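Local coordinates for protein D-alanine--D-alanine ligase (Acinetobacter baumannii ACICU, PDB 5D8D) that joins two D-alanine molecules into D-alanyl-D-alanine at the expense of ATP, supplying a building block for peptidoglycan in the bacterial cell wall, at residues F7-V12 against Q41-D46. Residues are numbered along the deposited sequence; the frame is centred on the assembly and turned at random.
Sequences FGKVAV and QAEAFD
The carbonyl oxygen of Val10 meets two groups of the neighbouring strand: Glu43 N donates a hydrogen bond of 3.1 Å to Val10 O, and the CA-H of Ala42 adds a weaker contact, with Ala42 CA 3.4 Å from Val10 O. The two strands, 9-13 and 41-45, run parallel and are joined by helix 21-37, forming a beta-alpha-beta unit of the Rossmann-like N-terminal domain. Strand 9-13 lies between 41-45 and 60-63.

Val10 N binds Gln41 O in an almost straight bond (174° at the hydrogen), and Val12 N reaches Glu43 O at 2.9 Å. Val12 O in turn accepts from Phe45 N. Val10 and Val12 thus use both N-H and C=O toward strand 41-45, whereas Ala11 pairs its backbone with Arg60 and Phe62 of strand 60-63.

On the face carrying Val10, Val12, Ala42 and Ala44, packing is apolar. With Val12 CG1 anti to the backbone N (chi1 175°), CG2 falls beside that nitrogen and anti to the carbonyl carbon, and it is this branch that lies 4.2 Å from Ala42 CB. Leu32 and Leu35 of the connecting helix pack against this face, while Leu300 of helix 292-301 touches Val10.

The face of Lys9, Ala11, Gln41 and Glu43 carries the polar side chains. Those of Lys9 and Glu43 pass at a slant; the Lys9 chain bends at chi3 and chi4, and its NZ makes a long salt bridge, 4.0 Å, to Glu43 OE1, an oxygen also hydrogen-bonded to Tyr58 OH. Nearer the strand starts, Gln41 OE1 lies 3.7 Å from Lys9 CG. At the far end, the Phe45 ring turns away from strand 9-13, leaving Phe45 CB 4.2 Å from Ala11 CB.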
loop_
_atom_site.group_PDB
_atom_site.type_symbol
_atom_site.label_atom_id
_atom_site.label_comp_id
_atom_site.label_asym_id
_atom_site.label_seq_id
_atom_site.Cartn_x
_atom_site.Cartn_y
_atom_site.Cartn_z
ATOM N N PHE A 7 29.285 -3.566 6.116
ATOM C CA PHE A 7 28.033 -4.102 5.525
ATOM C C PHE A 7 27.818 -5.612 5.648
ATOM O O PHE A 7 26.682 -6.081 5.405
ATOM C CB PHE A 7 27.917 -3.734 4.037
ATOM C CG PHE A 7 27.934 -2.253 3.775
ATOM C CD1 PHE A 7 26.827 -1.466 4.067
ATOM C CD2 PHE A 7 29.047 -1.636 3.219
ATOM C CE1 PHE A 7 26.843 -0.095 3.808
ATOM C CE2 PHE A 7 29.058 -0.277 2.954
ATOM C CZ PHE A 7 27.952 0.490 3.254
ATOM N N GLY A 8 28.860 -6.381 5.986
ATOM C CA GLY A 8 28.672 -7.826 6.121
ATOM C C GLY A 8 28.184 -8.394 4.785
ATOM O O GLY A 8 28.602 -7.911 3.733
ATOM N N LYS A 9 27.300 -9.401 4.812
ATOM C CA LYS A 9 26.924 -10.103 3.571
ATOM C C LYS A 9 25.752 -9.378 2.972
ATOM O O LYS A 9 24.751 -9.253 3.641
ATOM C CB LYS A 9 26.607 -11.573 3.793
ATOM C CG LYS A 9 27.831 -12.407 4.092
ATOM C CD LYS A 9 27.548 -13.904 4.111
ATOM C CE LYS A 9 27.542 -14.504 2.712
ATOM N NZ LYS A 9 26.573 -15.636 2.631
ATOM N N VAL A 10 25.888 -8.864 1.733
ATOM C CA VAL A 10 24.783 -8.176 1.100
ATOM C C VAL A 10 24.247 -8.959 -0.047
ATOM O O VAL A 10 25.004 -9.483 -0.827
ATOM C CB VAL A 10 24.999 -6.649 0.843
ATOM C CG1 VAL A 10 26.352 -6.140 1.287
ATOM C CG2 VAL A 10 24.579 -6.208 -0.543
ATOM N N ALA A 11 22.911 -9.040 -0.114
ATOM C CA ALA A 11 22.214 -9.657 -1.231
ATOM C C ALA A 11 21.729 -8.592 -2.195
ATOM O O ALA A 11 20.997 -7.698 -1.800
ATOM C CB ALA A 11 21.038 -10.468 -0.739
ATOM N N VAL A 12 22.138 -8.691 -3.453
ATOM C CA VAL A 12 21.630 -7.824 -4.498
ATOM C C VAL A 12 20.499 -8.574 -5.173
ATOM O O VAL A 12 20.723 -9.568 -5.886
ATOM C CB VAL A 12 22.712 -7.448 -5.486
ATOM C CG1 VAL A 12 22.127 -6.642 -6.635
ATOM C CG2 VAL A 12 23.767 -6.633 -4.761
ATOM N N GLN A 41 30.835 -7.243 0.277
ATOM C CA GLN A 41 30.648 -8.674 -0.002
ATOM C C GLN A 41 29.271 -8.836 -0.580
ATOM O O GLN A 41 28.369 -9.231 0.132
ATOM C CB GLN A 41 30.679 -9.562 1.262
ATOM C CG GLN A 41 31.997 -9.754 1.970
ATOM C CD GLN A 41 31.783 -10.543 3.257
ATOM O OE1 GLN A 41 31.323 -11.692 3.224
ATOM N NE2 GLN A 41 32.054 -9.909 4.399
ATOM N N ALA A 42 29.110 -8.556 -1.860
ATOM C CA ALA A 42 27.803 -8.654 -2.519
ATOM C C ALA A 42 27.658 -9.980 -3.289
ATOM O O ALA A 42 28.646 -10.512 -3.800
ATOM C CB ALA A 42 27.630 -7.482 -3.441
ATOM N N GLU A 43 26.426 -10.497 -3.358
ATOM C CA GLU A 43 26.094 -11.695 -4.148
ATOM C C GLU A 43 24.756 -11.474 -4.812
ATOM O O GLU A 43 23.809 -10.997 -4.205
ATOM C CB GLU A 43 26.037 -12.960 -3.280
ATOM C CG GLU A 43 27.260 -13.166 -2.388
ATOM C CD GLU A 43 27.214 -14.432 -1.504
ATOM O OE1 GLU A 43 26.114 -14.977 -1.262
ATOM O OE2 GLU A 43 28.298 -14.884 -1.035
ATOM N N ALA A 44 24.669 -11.805 -6.074
ATOM C CA ALA A 44 23.372 -11.874 -6.720
ATOM C C ALA A 44 22.369 -12.843 -6.007
ATOM O O ALA A 44 22.726 -13.924 -5.539
ATOM C CB ALA A 44 23.578 -12.288 -8.175
ATOM N N PHE A 45 21.109 -12.430 -5.907
ATOM C CA PHE A 45 20.056 -13.267 -5.358
ATOM C C PHE A 45 18.886 -13.038 -6.253
ATOM O O PHE A 45 18.306 -11.945 -6.241
ATOM C CB PHE A 45 19.714 -12.813 -3.939
ATOM C CG PHE A 45 18.879 -13.784 -3.168
ATOM C CD1 PHE A 45 17.599 -14.114 -3.571
ATOM C CD2 PHE A 45 19.356 -14.330 -2.006
ATOM C CE1 PHE A 45 16.832 -14.998 -2.856
ATOM C CE2 PHE A 45 18.594 -15.212 -1.287
ATOM C CZ PHE A 45 17.328 -15.538 -1.705
ATOM N N ASP A 46 18.523 -14.070 -7.002
ATOM C CA ASP A 46 17.428 -13.989 -7.925
ATOM C C ASP A 46 16.258 -14.741 -7.349
ATOM O O ASP A 46 16.252 -15.980 -7.415
ATOM C CB ASP A 46 17.806 -14.558 -9.303
ATOM C CG ASP A 46 16.752 -14.263 -10.346
ATOM O OD1 ASP A 46 15.616 -13.837 -9.978
ATOM O OD2 ASP A 46 17.047 -14.430 -11.539
#